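Side-chain contacts in glucosamine--fructose-6-phosphate aminotransferase [isomerizing] (Francisella tularensis subsp. tularensis, PDB 3TBF), which probably makes glucosamine 6-phosphate from fructose 6-phosphate with glutamine as nitrogen donor, this C-terminal fragment probably being the part that handles and isomerises the sugar: residues 19-24 / 340-345; 49-54 / 178-183; 69-74 / 169-174. One frame throughout, in Å; residues are numbered along the deposited sequence.

In the fold
Near the N terminus, after helix 13-19, the start of helix 21-30 pairs with helix 335-355 near the far end; contact 1 thus closes a loop of 315 residues that takes in the first SIS range and most of the second. Contact 2 is nested inside it, bringing helix 47-52, just before the first sheet of five parallel strands, against the later part of helix 165-184. Contact 3 is nested again within contact 2 and joins helix 63-80 to an earlier part of helix 165-184. Contacts 2 and 3 therefore share that helix and belong to the first SIS range, whereas contact 1 ties helix 21-30 to the second. Contacts 1 and 3 touch where A24 packs on T169.

Contact 1: 19-24 / 340-345; sequences YEQPEA and FTIPLQ
Q21 and Q345 face each other from opposite directions and join their side-chain amides through two N-H...O=C bonds that close a ring. In one, NE2 of Q21 gives a hydrogen to OE1 of Q345 at 2.8 Å, reaching it in the carbonyl plane on a lone pair, with a C=O...N angle of 131°. In the other, NE2 of Q345 donates to OE1 of Q21 at 3.0 Å, tilted out of the acceptor's carbonyl plane. The two amides are nearly coplanar, their planes 26° apart, so both N-H groups can be used at once. The side chains are extended beyond CG (chi2 of Q21 176°), which carries each amide far enough from its helix to meet the other although the CA atoms of Q21 and Q345 lie 11.2 Å apart.

The orientation of the pairing is probably fixed from the Q21 side. Its NE2 also bonds the backbone O of I18 and its OE1 the hydroxyl of T168, so each polar atom of this buried amide has two partners, and the amide is held against a flip, with that of Q345 turned to match. I342 supplies the apolar part: its CD1 lies over one face of the Q21 amide, 3.3 Å from NE2 of Q21 and 3.6 Å from CD of Q21.

The backbone of helix 340-345 is kinked at P343, whose N makes no bond to the preceding turn. I342 also packs on T168 of helix 165-184 and on A210 and L211 of helix 203-211, while F340 and L344 on the same helix reach strand 278-283. The paired glutamines thus bridge helix 21-30 and a helix of the second SIS range.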
ATOM      1  N   TYR A  19      20.588   6.232  18.954  1.00 13.48           N
ATOM      2  CA  TYR A  19      21.981   5.867  19.225  1.00 14.93           C
ATOM      3  C   TYR A  19      22.164   4.552  19.933  1.00 14.67           C
ATOM      4  O   TYR A  19      23.279   4.118  20.006  1.00 15.86           O
ATOM      5  CB  TYR A  19      22.724   6.950  19.989  1.00 14.61           C
ATOM      6  CG  TYR A  19      23.277   7.990  19.067  1.00 15.56           C
ATOM      7  CD1 TYR A  19      22.485   9.012  18.596  1.00 14.68           C
ATOM      8  CD2 TYR A  19      24.601   7.963  18.679  1.00 15.36           C
ATOM      9  CE1 TYR A  19      23.001   9.990  17.757  1.00 17.38           C
ATOM     10  CE2 TYR A  19      25.129   8.938  17.858  1.00 16.41           C
ATOM     11  CZ  TYR A  19      24.314   9.961  17.401  1.00 18.24           C
ATOM     12  OH  TYR A  19      24.806  10.923  16.536  1.00 19.93           O
ATOM     13  N   GLU A  20      21.093   3.914  20.413  1.00 14.13           N
ATOM     14  CA  GLU A  20      21.206   2.566  20.976  1.00 14.17           C
ATOM     15  C   GLU A  20      21.140   1.492  19.898  1.00 13.16           C
ATOM     16  O   GLU A  20      21.276   0.316  20.163  1.00 11.16           O
ATOM     17  CB  GLU A  20      20.049   2.302  21.909  1.00 15.84           C
ATOM     18  CG  GLU A  20      20.151   2.872  23.299  1.00 21.59           C
ATOM     19  CD  GLU A  20      18.979   2.394  24.185  1.00 28.44           C
ATOM     20  OE1 GLU A  20      17.863   2.963  24.105  1.00 31.67           O
ATOM     21  OE2 GLU A  20      19.177   1.427  24.949  1.00 35.16           O
ATOM     22  N   GLN A  21      20.900   1.871  18.655  1.00 13.23           N
ATOM     23  CA  GLN A  21      20.586   0.867  17.650  1.00 13.02           C
ATOM     24  C   GLN A  21      21.708  -0.078  17.351  1.00 13.33           C
ATOM     25  O   GLN A  21      21.495  -1.228  17.123  1.00 13.72           O
ATOM     26  CB  GLN A  21      20.040   1.529  16.374  1.00 13.70           C
ATOM     27  CG  GLN A  21      18.625   1.995  16.580  1.00 12.19           C
ATOM     28  CD  GLN A  21      18.069   2.708  15.431  1.00 15.04           C
ATOM     29  OE1 GLN A  21      17.070   2.266  14.795  1.00 17.04           O
ATOM     30  NE2 GLN A  21      18.627   3.872  15.177  1.00 14.18           N
ATOM     31  N   PRO A  22      22.930   0.392  17.355  1.00 14.85           N
ATOM     32  CA  PRO A  22      24.022  -0.580  17.163  1.00 15.87           C
ATOM     33  C   PRO A  22      24.075  -1.672  18.226  1.00 15.50           C
ATOM     34  O   PRO A  22      24.267  -2.816  17.896  1.00 15.44           O
ATOM     35  CB  PRO A  22      25.279   0.294  17.225  1.00 15.82           C
ATOM     36  CG  PRO A  22      24.798   1.578  16.718  1.00 16.19           C
ATOM     37  CD  PRO A  22      23.443   1.761  17.382  1.00 15.65           C
ATOM     38  N   GLU A  23      23.898  -1.305  19.479  1.00 16.42           N
ATOM     39  CA  GLU A  23      23.786  -2.281  20.578  1.00 17.75           C
ATOM     40  C   GLU A  23      22.526  -3.158  20.374  1.00 16.66           C
ATOM     41  O   GLU A  23      22.573  -4.388  20.400  1.00 18.42           O
ATOM     42  CB  GLU A  23      23.743  -1.518  21.923  1.00 18.22           C
ATOM     43  CG  GLU A  23      23.774  -2.382  23.171  1.00 24.91           C
ATOM     44  CD  GLU A  23      23.380  -1.616  24.475  1.00 33.33           C
ATOM     45  OE1 GLU A  23      23.415  -0.342  24.446  1.00 37.16           O
ATOM     46  OE2 GLU A  23      23.020  -2.294  25.498  1.00 34.54           O
ATOM     47  N   ALA A  24      21.407  -2.523  20.120  1.00 14.49           N
ATOM     48  CA  ALA A  24      20.143  -3.243  19.988  1.00 14.25           C
ATOM     49  C   ALA A  24      20.157  -4.238  18.845  1.00 13.57           C
ATOM     50  O   ALA A  24      19.729  -5.386  18.977  1.00 13.36           O
ATOM     51  CB  ALA A  24      18.993  -2.262  19.794  1.00 12.91           C
ATOM     52  N   PHE A 340      20.003   2.372   5.919  1.00 16.41           N
ATOM     53  CA  PHE A 340      19.466   3.562   5.306  1.00 16.18           C
ATOM     54  C   PHE A 340      18.351   4.125   6.155  1.00 15.99           C
ATOM     55  O   PHE A 340      17.990   5.279   5.926  1.00 17.78           O
ATOM     56  CB  PHE A 340      18.966   3.261   3.926  1.00 15.93           C
ATOM     57  CG  PHE A 340      20.006   3.340   2.895  1.00 20.23           C
ATOM     58  CD1 PHE A 340      20.670   4.542   2.675  1.00 22.73           C
ATOM     59  CD2 PHE A 340      20.293   2.258   2.099  1.00 18.92           C
ATOM     60  CE1 PHE A 340      21.623   4.646   1.696  1.00 25.10           C
ATOM     61  CE2 PHE A 340      21.240   2.354   1.135  1.00 22.49           C
ATOM     62  CZ  PHE A 340      21.926   3.548   0.929  1.00 24.91           C
ATOM     63  N   THR A 341      17.780   3.328   7.077  1.00 13.28           N
ATOM     64  CA  THR A 341      16.760   3.826   7.996  1.00 13.19           C
ATOM     65  C   THR A 341      17.280   4.903   8.931  1.00 13.89           C
ATOM     66  O   THR A 341      16.575   5.863   9.231  1.00 14.14           O
ATOM     67  CB  THR A 341      16.111   2.698   8.851  1.00 13.03           C
ATOM     68  OG1 THR A 341      15.426   1.805   7.989  1.00 13.98           O
ATOM     69  CG2 THR A 341      15.044   3.209   9.757  1.00 10.61           C
ATOM     70  N   ILE A 342      18.543   4.778   9.350  1.00 15.28           N
ATOM     71  CA  ILE A 342      19.086   5.638  10.359  1.00 15.47           C
ATOM     72  C   ILE A 342      19.056   7.143   9.983  1.00 15.87           C
ATOM     73  O   ILE A 342      18.631   7.959  10.776  1.00 15.78           O
ATOM     74  CB  ILE A 342      20.500   5.209  10.713  1.00 16.87           C
ATOM     75  CG1 ILE A 342      20.599   3.713  11.140  1.00 19.86           C
ATOM     76  CG2 ILE A 342      21.062   6.085  11.784  1.00 15.48           C
ATOM     77  CD1 ILE A 342      19.604   3.152  12.160  1.00 18.17           C
ATOM     78  N   PRO A 343      19.532   7.506   8.792  1.00 16.18           N
ATOM     79  CA  PRO A 343      19.513   8.868   8.373  1.00 16.41           C
ATOM     80  C   PRO A 343      18.112   9.423   8.360  1.00 16.40           C
ATOM     81  O   PRO A 343      17.917  10.612   8.608  1.00 16.59           O
ATOM     82  CB  PRO A 343      20.027   8.810   6.899  1.00 17.60           C
ATOM     83  CG  PRO A 343      20.643   7.496   6.687  1.00 17.38           C
ATOM     84  CD  PRO A 343      20.365   6.659   7.892  1.00 18.31           C
ATOM     85  N   LEU A 344      17.139   8.581   8.015  1.00 16.00           N
ATOM     86  CA  LEU A 344      15.800   9.031   7.911  1.00 14.63           C
ATOM     87  C   LEU A 344      15.282   9.273   9.322  1.00 14.10           C
ATOM     88  O   LEU A 344      14.497  10.191   9.562  1.00 13.94           O
ATOM     89  CB  LEU A 344      14.992   8.003   7.145  1.00 15.15           C
ATOM     90  CG  LEU A 344      15.475   7.639   5.725  1.00 16.05           C
ATOM     91  CD1 LEU A 344      14.456   6.726   4.989  1.00 13.81           C
ATOM     92  CD2 LEU A 344      15.731   8.903   4.902  1.00 14.78           C
ATOM     93  N   GLN A 345      15.735   8.494  10.293  1.00 14.08           N
ATOM     94  CA  GLN A 345      15.277   8.736  11.671  1.00 13.43           C
ATOM     95  C   GLN A 345      15.884  10.026  12.141  1.00 13.98           C
ATOM     96  O   GLN A 345      15.215  10.798  12.799  1.00 15.16           O
ATOM     97  CB  GLN A 345      15.678   7.642  12.633  1.00 13.01           C
ATOM     98  CG  GLN A 345      15.246   6.295  12.240  1.00 15.61           C
ATOM     99  CD  GLN A 345      15.940   5.209  13.022  1.00 18.25           C
ATOM    100  OE1 GLN A 345      17.138   5.293  13.339  1.00 17.62           O
ATOM    101  NE2 GLN A 345      15.173   4.181  13.373  1.00 16.83           N
TER

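Contact 2: 49-54 / 178-183; sequences ELFEKT and TLVIAK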
ATOM      1  N   GLU A  49       8.949 -27.991  13.616  1.00 39.44           N
ATOM      2  CA  GLU A  49       7.858 -28.750  13.030  1.00 40.19           C
ATOM      3  C   GLU A  49       6.927 -27.766  12.319  1.00 38.43           C
ATOM      4  O   GLU A  49       6.476 -27.989  11.216  1.00 38.23           O
ATOM      5  CB  GLU A  49       7.142 -29.531  14.130  1.00 41.23           C
ATOM      6  CG  GLU A  49       5.798 -30.123  13.745  1.00 46.46           C
ATOM      7  CD  GLU A  49       4.737 -29.986  14.870  1.00 52.97           C
ATOM      8  OE1 GLU A  49       5.056 -30.359  16.038  1.00 57.81           O
ATOM      9  OE2 GLU A  49       3.590 -29.520  14.581  1.00 54.08           O
ATOM     10  N   LEU A  50       6.701 -26.639  12.958  1.00 36.55           N
ATOM     11  CA  LEU A  50       5.819 -25.609  12.446  1.00 35.35           C
ATOM     12  C   LEU A  50       6.364 -24.980  11.143  1.00 33.67           C
ATOM     13  O   LEU A  50       5.618 -24.645  10.219  1.00 32.70           O
ATOM     14  CB  LEU A  50       5.716 -24.565  13.529  1.00 35.20           C
ATOM     15  CG  LEU A  50       4.500 -23.679  13.586  1.00 38.17           C
ATOM     16  CD1 LEU A  50       3.596 -24.144  14.748  1.00 42.26           C
ATOM     17  CD2 LEU A  50       4.977 -22.254  13.794  1.00 39.11           C
ATOM     18  N   PHE A  51       7.675 -24.844  11.059  1.00 31.54           N
ATOM     19  CA  PHE A  51       8.294 -24.300   9.874  1.00 31.19           C
ATOM     20  C   PHE A  51       8.348 -25.327   8.733  1.00 32.24           C
ATOM     21  O   PHE A  51       8.374 -24.953   7.559  1.00 31.52           O
ATOM     22  CB  PHE A  51       9.715 -23.822  10.173  1.00 30.68           C
ATOM     23  CG  PHE A  51       9.811 -22.618  11.096  1.00 30.46           C
ATOM     24  CD1 PHE A  51       8.756 -21.732  11.266  1.00 27.91           C
ATOM     25  CD2 PHE A  51      11.013 -22.348  11.758  1.00 30.85           C
ATOM     26  CE1 PHE A  51       8.884 -20.622  12.087  1.00 28.29           C
ATOM     27  CE2 PHE A  51      11.138 -21.229  12.582  1.00 30.79           C
ATOM     28  CZ  PHE A  51      10.073 -20.365  12.733  1.00 29.44           C
ATOM     29  N   GLU A  52       8.407 -26.616   9.070  1.00 33.56           N
ATOM     30  CA  GLU A  52       8.428 -27.672   8.058  1.00 34.47           C
ATOM     31  C   GLU A  52       7.081 -27.721   7.382  1.00 33.35           C
ATOM     32  O   GLU A  52       7.004 -28.012   6.214  1.00 34.94           O
ATOM     33  CB  GLU A  52       8.727 -29.027   8.675  1.00 35.45           C
ATOM     34  CG  GLU A  52      10.090 -29.093   9.326  1.00 40.11           C
ATOM     35  CD  GLU A  52      10.498 -30.501   9.818  1.00 45.67           C
ATOM     36  OE1 GLU A  52       9.636 -31.246  10.377  1.00 49.52           O
ATOM     37  OE2 GLU A  52      11.700 -30.837   9.665  1.00 47.65           O
ATOM     38  N   LYS A  53       6.024 -27.420   8.117  1.00 31.92           N
ATOM     39  CA  LYS A  53       4.664 -27.366   7.554  1.00 31.17           C
ATOM     40  C   LYS A  53       4.305 -26.062   6.820  1.00 28.57           C
ATOM     41  O   LYS A  53       3.290 -26.002   6.160  1.00 29.22           O
ATOM     42  CB  LYS A  53       3.638 -27.506   8.669  1.00 31.91           C
ATOM     43  CG  LYS A  53       3.693 -28.773   9.495  1.00 35.88           C
ATOM     44  CD  LYS A  53       2.715 -28.617  10.685  1.00 40.77           C
ATOM     45  CE  LYS A  53       2.626 -29.889  11.577  1.00 44.67           C
ATOM     46  NZ  LYS A  53       1.650 -29.736  12.724  1.00 44.18           N
ATOM     47  N   THR A  54       5.106 -25.020   6.964  1.00 26.32           N
ATOM     48  CA  THR A  54       4.781 -23.710   6.450  1.00 24.08           C
ATOM     49  C   THR A  54       5.004 -23.682   4.986  1.00 24.10           C
ATOM     50  O   THR A  54       6.066 -24.093   4.531  1.00 23.41           O
ATOM     51  CB  THR A  54       5.658 -22.647   7.072  1.00 23.27           C
ATOM     52  OG1 THR A  54       5.325 -22.547   8.449  1.00 24.69           O
ATOM     53  CG2 THR A  54       5.512 -21.279   6.370  1.00 19.77           C
ATOM     54  N   THR A 178      14.241 -15.217   8.067  1.00 15.60           N
ATOM     55  CA  THR A 178      14.414 -15.579   6.665  1.00 15.66           C
ATOM     56  C   THR A 178      15.467 -16.643   6.529  1.00 15.99           C
ATOM     57  O   THR A 178      15.232 -17.616   5.827  1.00 17.12           O
ATOM     58  CB  THR A 178      14.804 -14.387   5.802  1.00 15.33           C
ATOM     59  OG1 THR A 178      13.709 -13.486   5.763  1.00 16.46           O
ATOM     60  CG2 THR A 178      15.095 -14.781   4.405  1.00 14.83           C
ATOM     61  N   LEU A 179      16.614 -16.488   7.201  1.00 15.42           N
ATOM     62  CA  LEU A 179      17.702 -17.465   7.021  1.00 15.59           C
ATOM     63  C   LEU A 179      17.395 -18.815   7.705  1.00 16.29           C
ATOM     64  O   LEU A 179      17.702 -19.888   7.170  1.00 18.57           O
ATOM     65  CB  LEU A 179      19.038 -16.899   7.471  1.00 15.02           C
ATOM     66  CG  LEU A 179      19.481 -15.610   6.759  1.00 14.53           C
ATOM     67  CD1 LEU A 179      20.757 -14.996   7.401  1.00 13.68           C
ATOM     68  CD2 LEU A 179      19.760 -15.824   5.310  1.00 13.94           C
ATOM     69  N   VAL A 180      16.764 -18.792   8.853  1.00 15.56           N
ATOM     70  CA  VAL A 180      16.300 -20.022   9.460  1.00 16.39           C
ATOM     71  C   VAL A 180      15.369 -20.830   8.570  1.00 17.66           C
ATOM     72  O   VAL A 180      15.526 -22.005   8.416  1.00 17.37           O
ATOM     73  CB  VAL A 180      15.559 -19.733  10.777  1.00 17.33           C
ATOM     74  CG1 VAL A 180      14.766 -21.007  11.255  1.00 16.07           C
ATOM     75  CG2 VAL A 180      16.585 -19.205  11.878  1.00 13.84           C
ATOM     76  N   ILE A 181      14.409 -20.163   7.946  1.00 19.17           N
ATOM     77  CA  ILE A 181      13.472 -20.805   7.031  1.00 19.58           C
ATOM     78  C   ILE A 181      14.194 -21.266   5.795  1.00 20.14           C
ATOM     79  O   ILE A 181      13.959 -22.357   5.308  1.00 20.91           O
ATOM     80  CB  ILE A 181      12.316 -19.836   6.625  1.00 19.74           C
ATOM     81  CG1 ILE A 181      11.522 -19.484   7.855  1.00 23.01           C
ATOM     82  CG2 ILE A 181      11.337 -20.495   5.618  1.00 19.34           C
ATOM     83  CD1 ILE A 181      11.000 -20.740   8.642  1.00 26.54           C
ATOM     84  N   ALA A 182      15.074 -20.428   5.292  1.00 20.49           N
ATOM     85  CA  ALA A 182      15.801 -20.750   4.090  1.00 22.54           C
ATOM     86  C   ALA A 182      16.550 -22.043   4.267  1.00 24.48           C
ATOM     87  O   ALA A 182      16.585 -22.875   3.361  1.00 26.39           O
ATOM     88  CB  ALA A 182      16.772 -19.653   3.713  1.00 20.29           C
ATOM     89  N   LYS A 183      17.179 -22.200   5.416  1.00 26.37           N
ATOM     90  CA  LYS A 183      18.009 -23.364   5.672  1.00 27.82           C
ATOM     91  C   LYS A 183      17.180 -24.626   5.825  1.00 29.10           C
ATOM     92  O   LYS A 183      17.500 -25.676   5.296  1.00 30.67           O
ATOM     93  CB  LYS A 183      18.769 -23.139   6.962  1.00 28.26           C
ATOM     94  CG  LYS A 183      19.578 -24.309   7.453  1.00 28.83           C
ATOM     95  CD  LYS A 183      20.580 -23.759   8.401  1.00 31.73           C
ATOM     96  CE  LYS A 183      21.231 -24.815   9.282  1.00 34.85           C
ATOM     97  NZ  LYS A 183      22.474 -25.333   8.668  1.00 34.02           N
TER
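The F51 ring takes the delta-methyl of I181 over one face: CD1 of I181 stands 3.5 Å from the ring centroid and 21° off its normal, a CH-pi contact. It is offset toward the rim, close to the root of the ring, so that CD1 of I181 comes to 3.3 Å from CG of F51, a tight approach. V180 meets the ring obliquely, with its CG1 3.9 Å from CE2 of F51. The methyl of I181 lies over the ring because its CB points past the other helix and the side chain then bends in from CG1 (chi2 -54°); the two side chains cross at about a right angle. This is purely apolar contact between buried residues.

Polar bonds instead brace segment 49-54 from within. OG1 of T54 gives its hydrogen to O of L50 at 2.8 Å, and on the exposed side NZ of K53 forms a salt bridge with OE2 of E49 at 2.7 Å.

At the end of helix 47-52, NZ of K185, just past the end of helix 165-184, bonds the carbonyl oxygens of E52 and T54, a second tie between the two parts of the chain. F51 also touches L104 of strand 103-109, I181 packs on A80 of helix 63-80, and V180 rests on L40 and F43, so helix 47-52 lies against both the sheet and helix 165-184.

Contact 3: 69-74 / 169-174; sequences GMTAKY and TQLVAL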
ATOM      1  N   GLY A  69       7.368  -5.524   8.020  1.00 11.92           N
ATOM      2  CA  GLY A  69       6.872  -6.700   7.340  1.00 11.87           C
ATOM      3  C   GLY A  69       6.937  -6.611   5.838  1.00 13.07           C
ATOM      4  O   GLY A  69       7.321  -7.554   5.159  1.00 12.61           O
HETATM    5  N   MSE A  70       6.545  -5.470   5.305  1.00 14.84           N
HETATM    6  CA  MSE A  70       6.693  -5.216   3.886  1.00 15.81           C
HETATM    7  C   MSE A  70       8.139  -5.339   3.418  1.00 15.81           C
HETATM    8  O   MSE A  70       8.416  -5.831   2.312  1.00 15.24           O
HETATM    9  CB  MSE A  70       6.195  -3.797   3.565  1.00 17.08           C
HETATM   10  CG  MSE A  70       4.706  -3.722   3.419  1.00 19.02           C
HETATM   11 SE   MSE A  70       4.152  -1.896   2.873  0.60 24.59          SE
HETATM   12  CE  MSE A  70       4.954  -1.891   1.053  1.00 22.63           C
ATOM     13  N   THR A  71       9.079  -4.897   4.252  1.00 15.29           N
ATOM     14  CA  THR A  71      10.473  -4.997   3.852  1.00 14.70           C
ATOM     15  C   THR A  71      10.792  -6.481   3.776  1.00 15.37           C
ATOM     16  O   THR A  71      11.353  -6.983   2.814  1.00 17.14           O
ATOM     17  CB  THR A  71      11.363  -4.307   4.859  1.00 14.59           C
ATOM     18  OG1 THR A  71      10.885  -2.976   5.109  1.00 12.17           O
ATOM     19  CG2 THR A  71      12.750  -4.237   4.367  1.00 13.81           C
ATOM     20  N   ALA A  72      10.390  -7.200   4.793  1.00 14.89           N
ATOM     21  CA  ALA A  72      10.774  -8.604   4.949  1.00 14.82           C
ATOM     22  C   ALA A  72      10.233  -9.500   3.840  1.00 15.57           C
ATOM     23  O   ALA A  72      10.752 -10.579   3.574  1.00 16.46           O
ATOM     24  CB  ALA A  72      10.225  -9.131   6.316  1.00 12.91           C
ATOM     25  N   LYS A  73       9.122  -9.103   3.244  1.00 15.78           N
ATOM     26  CA  LYS A  73       8.529  -9.935   2.218  1.00 15.59           C
ATOM     27  C   LYS A  73       9.538 -10.078   1.067  1.00 14.96           C
ATOM     28  O   LYS A  73       9.655 -11.144   0.480  1.00 13.44           O
ATOM     29  CB  LYS A  73       7.195  -9.348   1.769  1.00 15.56           C
ATOM     30  CG  LYS A  73       6.790  -9.705   0.345  1.00 19.65           C
ATOM     31  CD  LYS A  73       5.424  -9.161  -0.047  1.00 21.62           C
ATOM     32  CE  LYS A  73       4.947  -9.864  -1.331  1.00 23.39           C
ATOM     33  NZ  LYS A  73       3.520  -9.836  -1.494  1.00 24.06           N
ATOM     34  N   TYR A  74      10.278  -9.026   0.761  1.00 15.04           N
ATOM     35  CA  TYR A  74      11.213  -9.083  -0.356  1.00 16.08           C
ATOM     36  C   TYR A  74      12.229 -10.179  -0.025  1.00 17.10           C
ATOM     37  O   TYR A  74      12.554 -11.013  -0.888  1.00 18.08           O
ATOM     38  CB  TYR A  74      11.907  -7.741  -0.570  1.00 15.54           C
ATOM     39  CG  TYR A  74      11.045  -6.703  -1.236  1.00 17.62           C
ATOM     40  CD1 TYR A  74      10.089  -6.009  -0.527  1.00 22.06           C
ATOM     41  CD2 TYR A  74      11.208  -6.372  -2.580  1.00 21.44           C
ATOM     42  CE1 TYR A  74       9.254  -5.014  -1.139  1.00 23.39           C
ATOM     43  CE2 TYR A  74      10.400  -5.385  -3.200  1.00 23.63           C
ATOM     44  CZ  TYR A  74       9.417  -4.714  -2.465  1.00 26.96           C
ATOM     45  OH  TYR A  74       8.599  -3.741  -3.058  1.00 30.81           O
ATOM     46  N   THR A 169      15.374  -3.427  14.924  1.00  9.78           N
ATOM     47  CA  THR A 169      15.421  -4.752  15.496  1.00  9.20           C
ATOM     48  C   THR A 169      14.351  -5.678  14.969  1.00  9.33           C
ATOM     49  O   THR A 169      14.569  -6.910  14.881  1.00  7.83           O
ATOM     50  CB  THR A 169      15.363  -4.744  17.045  1.00  9.60           C
ATOM     51  OG1 THR A 169      14.128  -4.198  17.495  1.00  8.67           O
ATOM     52  CG2 THR A 169      16.515  -3.945  17.629  1.00  6.21           C
ATOM     53  N   GLN A 170      13.189  -5.135  14.581  1.00  9.91           N
ATOM     54  CA  GLN A 170      12.205  -5.996  13.906  1.00  9.57           C
ATOM     55  C   GLN A 170      12.712  -6.430  12.554  1.00  9.58           C
ATOM     56  O   GLN A 170      12.611  -7.599  12.206  1.00  9.65           O
ATOM     57  CB  GLN A 170      10.850  -5.351  13.807  1.00 10.67           C
ATOM     58  CG  GLN A 170      10.138  -5.269  15.152  1.00 10.88           C
ATOM     59  CD  GLN A 170       9.016  -4.243  15.130  1.00 12.86           C
ATOM     60  OE1 GLN A 170       8.739  -3.648  14.096  1.00 15.00           O
ATOM     61  NE2 GLN A 170       8.339  -4.069  16.254  1.00 11.97           N
ATOM     62  N   LEU A 171      13.319  -5.524  11.812  1.00 10.91           N
ATOM     63  CA  LEU A 171      13.980  -5.900  10.565  1.00 11.71           C
ATOM     64  C   LEU A 171      15.031  -6.980  10.787  1.00 11.58           C
ATOM     65  O   LEU A 171      15.059  -7.978  10.119  1.00 11.54           O
ATOM     66  CB  LEU A 171      14.645  -4.689   9.947  1.00 13.22           C
ATOM     67  CG  LEU A 171      13.991  -3.827   8.824  1.00 14.68           C
ATOM     68  CD1 LEU A 171      12.592  -4.187   8.436  1.00 12.92           C
ATOM     69  CD2 LEU A 171      14.099  -2.363   9.144  1.00 15.74           C
ATOM     70  N   VAL A 172      15.907  -6.799  11.747  1.00 11.67           N
ATOM     71  CA  VAL A 172      16.925  -7.786  11.960  1.00 11.92           C
ATOM     72  C   VAL A 172      16.306  -9.148  12.324  1.00 12.37           C
ATOM     73  O   VAL A 172      16.705 -10.170  11.769  1.00 12.55           O
ATOM     74  CB  VAL A 172      17.948  -7.312  13.014  1.00 13.12           C
ATOM     75  CG1 VAL A 172      18.811  -8.445  13.503  1.00 14.49           C
ATOM     76  CG2 VAL A 172      18.844  -6.254  12.440  1.00 10.43           C
ATOM     77  N   ALA A 173      15.315  -9.174  13.219  1.00 11.57           N
ATOM     78  CA  ALA A 173      14.675 -10.441  13.560  1.00 10.41           C
ATOM     79  C   ALA A 173      14.118 -11.107  12.302  1.00 11.00           C
ATOM     80  O   ALA A 173      14.204 -12.330  12.145  1.00 10.82           O
ATOM     81  CB  ALA A 173      13.591 -10.228  14.594  1.00  9.52           C
ATOM     82  N   LEU A 174      13.503 -10.322  11.419  1.00 11.80           N
ATOM     83  CA  LEU A 174      12.888 -10.885  10.215  1.00 11.10           C
ATOM     84  C   LEU A 174      13.940 -11.434   9.273  1.00 11.71           C
ATOM     85  O   LEU A 174      13.673 -12.422   8.617  1.00 12.18           O
ATOM     86  CB  LEU A 174      12.001  -9.859   9.509  1.00 11.48           C
ATOM     87  CG  LEU A 174      10.616  -9.612  10.152  1.00 11.86           C
ATOM     88  CD1 LEU A 174      10.033  -8.210   9.827  1.00 11.01           C
ATOM     89  CD2 LEU A 174       9.624 -10.679   9.786  1.00 11.77           C
TER
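The helical segments of A72 and L174 run in nearly the same direction, their axes 9.6 Å apart at closest approach and crossing at -28°, with the CA atoms of these two residues 6.1 Å apart. The single methyl of A72 sits against the side chain of L174: CB of A72 is 3.6 Å from CD1 of L174 and 3.7 Å from CB of L174, with the other methyl and CG little farther away. L174 lays CB, CG and both methyls against that methyl, its CG lying anti to the carbonyl carbon, and its CD1 reaches on to within 4.2 Å of the backbone N of G69.

Such near-parallel helix packing belongs to the three-layered alpha/beta fold of the SIS domain, in which a parallel sheet of strand order 2-1-3-4-5 is flanked by helices. Helix 63-80 follows the first strand of that sheet, 56-61, and helix 165-184 comes after the last, 149-152.

About a turn before L174, L171 reaches T71, the neighbour of A72, the two side chains at about a right angle. CD1 of L171 meets the branch point, 3.8 Å from CB of T71, and lies almost as near to its OG1. That hydroxyl is bonded to O of N67 within its own helix, so its approach to CD1 of L171 is a van der Waals one. L171 holds an unusual conformation, chi1 -97° and chi2 5°, nearly eclipsed about CB-CG, which suggests some strain. Both leucines also touch A68. Beyond the interface, T71 packs on P240 of helix 238-253, which falls in the second SIS range, and OH of Y74 makes a hydrogen bond with E91 of the second subunit.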